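Local structure of oxidoreductase, iron/ascorbate family (Shewanella oneidensis, 3ON7) at residues K56-F70 with E88-D100. The protein probably catalyses iron(II)-dependent oxygenase chemistry with 2-oxoglutarate, perhaps forming ethene and oxidising L-arginine. Numbering follows the deposited sequence.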
# COMPACT_ATOMS: atom_id res chain seq x y z
N LYS B 56 26.19 -5.44 -1.46
CA LYS B 56 24.96 -5.15 -0.74
C LYS B 56 23.77 -4.90 -1.67
O LYS B 56 22.62 -5.20 -1.30
CB LYS B 56 25.12 -3.92 0.15
CG LYS B 56 25.45 -2.62 -0.59
CD LYS B 56 25.99 -1.57 0.37
CE LYS B 56 26.30 -0.29 -0.39
NZ LYS B 56 26.83 0.74 0.48
N ASN B 57 24.06 -4.35 -2.85
CA ASN B 57 23.02 -3.99 -3.80
C ASN B 57 22.23 -5.19 -4.32
O ASN B 57 21.14 -5.01 -4.85
CB ASN B 57 23.61 -3.18 -4.97
CG ASN B 57 24.18 -1.83 -4.52
OD1 ASN B 57 23.47 -0.99 -3.96
ND2 ASN B 57 25.47 -1.63 -4.77
N GLU B 58 22.77 -6.39 -4.15
CA GLU B 58 22.03 -7.62 -4.43
C GLU B 58 20.83 -7.83 -3.50
O GLU B 58 19.97 -8.65 -3.79
CB GLU B 58 22.93 -8.86 -4.31
CG GLU B 58 23.98 -9.05 -5.41
CD GLU B 58 25.09 -10.05 -5.02
OE1 GLU B 58 24.82 -10.99 -4.23
OE2 GLU B 58 26.23 -9.88 -5.51
N PHE B 59 20.80 -7.14 -2.37
CA PHE B 59 19.73 -7.32 -1.40
C PHE B 59 18.75 -6.14 -1.36
O PHE B 59 18.09 -5.94 -0.35
CB PHE B 59 20.34 -7.61 -0.03
CG PHE B 59 21.19 -8.84 -0.02
CD1 PHE B 59 22.53 -8.77 -0.40
CD2 PHE B 59 20.65 -10.07 0.30
CE1 PHE B 59 23.31 -9.91 -0.43
CE2 PHE B 59 21.44 -11.22 0.28
CZ PHE B 59 22.77 -11.13 -0.09
N MSE B 60 18.64 -5.40 -2.47
CA MSE B 60 17.68 -4.28 -2.58
C MSE B 60 16.39 -4.74 -1.98
O MSE B 60 15.92 -5.83 -2.30
CB MSE B 60 17.38 -3.90 -4.04
CG MSE B 60 18.47 -3.12 -4.78
SE MSE B 60 18.94 -1.45 -3.92
CE MSE B 60 17.12 -0.83 -3.68
N PHE B 61 15.80 -3.89 -1.16
CA PHE B 61 14.56 -4.23 -0.47
C PHE B 61 13.46 -4.66 -1.41
O PHE B 61 13.35 -4.14 -2.50
CB PHE B 61 14.07 -3.07 0.41
CG PHE B 61 13.60 -1.86 -0.36
CD1 PHE B 61 14.49 -0.91 -0.78
CD2 PHE B 61 12.26 -1.67 -0.62
CE1 PHE B 61 14.08 0.20 -1.46
CE2 PHE B 61 11.82 -0.56 -1.30
CZ PHE B 61 12.72 0.39 -1.71
N ASN B 62 12.67 -5.62 -0.96
CA ASN B 62 11.46 -6.02 -1.64
C ASN B 62 10.43 -4.90 -1.55
O ASN B 62 10.14 -4.40 -0.46
CB ASN B 62 10.89 -7.31 -1.04
CG ASN B 62 11.86 -8.45 -1.12
OD1 ASN B 62 12.57 -8.60 -2.12
ND2 ASN B 62 11.92 -9.27 -0.04
N ARG B 63 9.88 -4.53 -2.70
CA ARG B 63 8.95 -3.42 -2.80
C ARG B 63 7.64 -3.72 -2.11
O ARG B 63 7.03 -2.81 -1.57
CB ARG B 63 8.68 -3.06 -4.27
CG ARG B 63 9.50 -1.91 -4.79
CD ARG B 63 10.97 -2.20 -4.77
NE ARG B 63 11.74 -1.03 -5.20
CZ ARG B 63 13.05 -0.86 -4.99
NH1 ARG B 63 13.78 -1.80 -4.35
NH2 ARG B 63 13.63 0.25 -5.43
N GLU B 64 7.20 -4.97 -2.12
CA GLU B 64 5.94 -5.30 -1.47
C GLU B 64 6.01 -5.18 0.03
O GLU B 64 5.18 -4.49 0.63
CB GLU B 64 5.45 -6.71 -1.84
CG GLU B 64 4.00 -6.91 -1.47
CD GLU B 64 3.50 -8.32 -1.66
OE1 GLU B 64 4.25 -9.19 -2.17
OE2 GLU B 64 2.33 -8.55 -1.28
N THR B 65 6.99 -5.86 0.63
CA THR B 65 7.08 -6.03 2.08
C THR B 65 8.20 -5.23 2.78
O THR B 65 8.34 -5.30 4.00
CB THR B 65 7.20 -7.52 2.43
OG1 THR B 65 8.32 -8.10 1.75
CG2 THR B 65 5.95 -8.26 2.00
N HIS B 66 8.99 -4.47 2.03
CA HIS B 66 10.00 -3.58 2.61
C HIS B 66 10.98 -4.26 3.59
O HIS B 66 11.43 -3.66 4.56
CB HIS B 66 9.31 -2.36 3.23
CG HIS B 66 8.62 -1.51 2.21
ND1 HIS B 66 7.27 -1.59 1.97
CD2 HIS B 66 9.11 -0.60 1.32
CE1 HIS B 66 6.94 -0.76 0.99
NE2 HIS B 66 8.04 -0.16 0.57
N ASP B 67 11.34 -5.51 3.29
CA ASP B 67 12.43 -6.18 3.94
C ASP B 67 13.65 -6.15 3.03
O ASP B 67 13.53 -6.31 1.80
CB ASP B 67 12.06 -7.64 4.31
CG ASP B 67 11.68 -8.51 3.10
OD1 ASP B 67 10.79 -8.10 2.31
OD2 ASP B 67 12.23 -9.64 2.96
N GLY B 68 14.83 -5.93 3.61
CA GLY B 68 16.08 -5.94 2.83
C GLY B 68 16.86 -4.64 2.94
O GLY B 68 16.74 -3.91 3.91
N PHE B 69 17.67 -4.35 1.92
CA PHE B 69 18.59 -3.21 1.95
C PHE B 69 18.02 -1.92 1.34
O PHE B 69 17.47 -1.93 0.25
CB PHE B 69 19.87 -3.59 1.22
CG PHE B 69 20.78 -2.45 0.96
CD1 PHE B 69 21.27 -1.70 2.00
CD2 PHE B 69 21.20 -2.15 -0.32
CE1 PHE B 69 22.12 -0.65 1.77
CE2 PHE B 69 22.07 -1.10 -0.56
CZ PHE B 69 22.53 -0.35 0.50
N PHE B 70 18.21 -0.81 2.04
CA PHE B 70 17.76 0.52 1.60
C PHE B 70 18.95 1.43 1.37
O PHE B 70 19.53 1.94 2.33
CB PHE B 70 16.86 1.16 2.69
CG PHE B 70 15.51 0.54 2.78
CD1 PHE B 70 15.31 -0.63 3.52
CD2 PHE B 70 14.42 1.09 2.12
CE1 PHE B 70 14.04 -1.22 3.62
CE2 PHE B 70 13.15 0.50 2.20
CZ PHE B 70 12.95 -0.66 2.94
N GLU B 88 21.96 4.80 5.06
CA GLU B 88 21.44 3.64 4.33
C GLU B 88 21.13 2.62 5.44
O GLU B 88 21.61 2.75 6.56
CB GLU B 88 22.46 3.11 3.31
CG GLU B 88 23.70 2.46 3.94
CD GLU B 88 24.84 2.16 2.98
OE1 GLU B 88 24.61 2.03 1.74
OE2 GLU B 88 25.98 2.01 3.49
N TYR B 89 20.27 1.65 5.17
CA TYR B 89 19.89 0.74 6.23
C TYR B 89 19.38 -0.54 5.68
O TYR B 89 19.14 -0.66 4.49
CB TYR B 89 18.87 1.39 7.19
CG TYR B 89 17.67 2.03 6.52
CD1 TYR B 89 17.70 3.36 6.11
CD2 TYR B 89 16.49 1.32 6.32
CE1 TYR B 89 16.58 3.96 5.49
CE2 TYR B 89 15.38 1.92 5.73
CZ TYR B 89 15.43 3.22 5.32
OH TYR B 89 14.32 3.79 4.73
N TYR B 90 19.24 -1.51 6.58
CA TYR B 90 18.74 -2.83 6.27
C TYR B 90 17.65 -3.18 7.28
O TYR B 90 17.84 -3.05 8.50
CB TYR B 90 19.87 -3.84 6.37
CG TYR B 90 19.59 -5.12 5.65
CD1 TYR B 90 18.61 -6.00 6.12
CD2 TYR B 90 20.28 -5.46 4.50
CE1 TYR B 90 18.34 -7.18 5.44
CE2 TYR B 90 19.98 -6.62 3.82
CZ TYR B 90 19.04 -7.48 4.30
OH TYR B 90 18.77 -8.65 3.62
N HIS B 91 16.51 -3.66 6.77
CA HIS B 91 15.39 -4.10 7.62
C HIS B 91 15.41 -5.60 7.73
O HIS B 91 15.20 -6.34 6.74
CB HIS B 91 14.08 -3.63 7.02
CG HIS B 91 13.71 -2.23 7.36
ND1 HIS B 91 12.44 -1.73 7.18
CD2 HIS B 91 14.43 -1.23 7.93
CE1 HIS B 91 12.39 -0.49 7.63
NE2 HIS B 91 13.59 -0.16 8.07
N VAL B 92 15.70 -6.07 8.94
CA VAL B 92 15.77 -7.49 9.23
C VAL B 92 14.49 -7.96 9.93
O VAL B 92 14.12 -7.41 10.98
CB VAL B 92 16.95 -7.81 10.17
CG1 VAL B 92 16.92 -9.30 10.59
CG2 VAL B 92 18.29 -7.44 9.54
N TYR B 93 13.87 -8.99 9.37
CA TYR B 93 12.81 -9.76 10.03
C TYR B 93 13.15 -11.24 9.99
O TYR B 93 13.71 -11.70 9.01
CB TYR B 93 11.46 -9.59 9.29
CG TYR B 93 10.92 -8.20 9.21
CD1 TYR B 93 10.09 -7.68 10.20
CD2 TYR B 93 11.20 -7.40 8.11
CE1 TYR B 93 9.59 -6.41 10.13
CE2 TYR B 93 10.70 -6.13 8.01
CZ TYR B 93 9.89 -5.63 9.01
OH TYR B 93 9.39 -4.36 8.91
N PRO B 94 12.76 -12.01 11.02
CA PRO B 94 12.96 -13.47 11.00
C PRO B 94 12.43 -14.14 9.73
O PRO B 94 13.02 -15.11 9.23
CB PRO B 94 12.14 -13.94 12.20
CG PRO B 94 12.09 -12.77 13.11
CD PRO B 94 12.10 -11.56 12.25
N TRP B 95 11.32 -13.62 9.22
CA TRP B 95 10.69 -14.11 8.00
C TRP B 95 11.28 -13.54 6.71
O TRP B 95 10.96 -14.01 5.61
CB TRP B 95 9.19 -13.80 8.03
CG TRP B 95 8.83 -12.36 8.29
CD1 TRP B 95 8.43 -11.84 9.48
CD2 TRP B 95 8.80 -11.29 7.35
NE1 TRP B 95 8.15 -10.51 9.34
CE2 TRP B 95 8.37 -10.14 8.04
CE3 TRP B 95 9.07 -11.18 5.98
CZ2 TRP B 95 8.24 -8.89 7.42
CZ3 TRP B 95 8.95 -9.94 5.36
CH2 TRP B 95 8.51 -8.81 6.09
N GLY B 96 12.12 -12.54 6.82
CA GLY B 96 12.50 -11.76 5.65
C GLY B 96 13.84 -12.14 5.07
O GLY B 96 14.48 -13.11 5.48
N ARG B 97 14.28 -11.34 4.10
CA ARG B 97 15.52 -11.63 3.42
C ARG B 97 16.70 -11.19 4.25
O ARG B 97 16.76 -10.06 4.70
CB ARG B 97 15.59 -10.91 2.10
CG ARG B 97 16.57 -11.60 1.21
CD ARG B 97 16.64 -10.94 -0.06
NE ARG B 97 17.68 -11.48 -0.89
CZ ARG B 97 18.06 -10.92 -2.03
NH1 ARG B 97 17.46 -9.79 -2.43
NH2 ARG B 97 19.02 -11.47 -2.76
N ILE B 98 17.66 -12.10 4.40
CA ILE B 98 18.89 -11.84 5.14
C ILE B 98 20.04 -12.52 4.38
O ILE B 98 19.89 -13.64 3.93
CB ILE B 98 18.81 -12.42 6.57
CG1 ILE B 98 17.51 -11.97 7.26
CG2 ILE B 98 20.01 -11.96 7.38
CD1 ILE B 98 17.32 -12.54 8.61
N PRO B 99 21.17 -11.83 4.22
CA PRO B 99 22.29 -12.48 3.53
C PRO B 99 22.78 -13.68 4.31
O PRO B 99 22.88 -13.60 5.54
CB PRO B 99 23.37 -11.39 3.49
CG PRO B 99 22.67 -10.14 3.70
CD PRO B 99 21.51 -10.46 4.61
N ASP B 100 23.04 -14.78 3.62
CA ASP B 100 23.43 -16.04 4.27
C ASP B 100 24.53 -15.88 5.29
O ASP B 100 24.44 -16.45 6.38
CB ASP B 100 23.89 -17.10 3.24
CG ASP B 100 22.73 -17.73 2.47
OD1 ASP B 100 21.60 -17.80 3.03
OD2 ASP B 100 22.94 -18.17 1.32
O HOH W 1 15.30 -8.17 -1.25
O HOH W 2 9.93 -3.00 6.66
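Gly68 and Phe70 pair antiparallel with His91 and Tyr89 through four backbone hydrogen bonds, which satisfy the N and O of all four residues. Beyond the strand, a chi1 of 60° turns the carboxylate of Asp67 so that OD2 takes Arg97 N, just past the Tyr93–Gly96 turn, on its anti lone pair at 2.9 Å, while Asn62 ND2 and Thr65 OG1 of its own loop reach OD1 from opposite faces of its plane. A water donates to His66 O and Tyr93 OH and also bonds His91 ND1, whose direct bond to His66 O is weak; His91 NE2 is bonded to Arg153. Arg97, extended, has Phe59 CD2 over one guanidinium face, toward the rim, the planes 43° apart, and makes two weak bonds to Glu58 O; NH1 also donates to a water that bridges to Met60 O and Asn62 OD1. Tyr90 lies with one ring face over the Gly68 backbone, and its OH donates to Arg97 O at 2.7 Å. A phenylalanine here would keep the face packing but would probably leave Arg97 O without this donor. At the far end a salt bridge joins Lys56 NZ to the syn lone pair of Glu88 OE1 at 2.9 Å; Lys56 NZ also donates to Phe51 O, and His156 ND1 bonds Glu88 OE2. Strand 68-70 borders the main sheet beside 88-92, itself paired with 151-157, an antiparallel edge that probably extends the cupin-type double-stranded beta-helix of 2-oxoglutarate oxygenases.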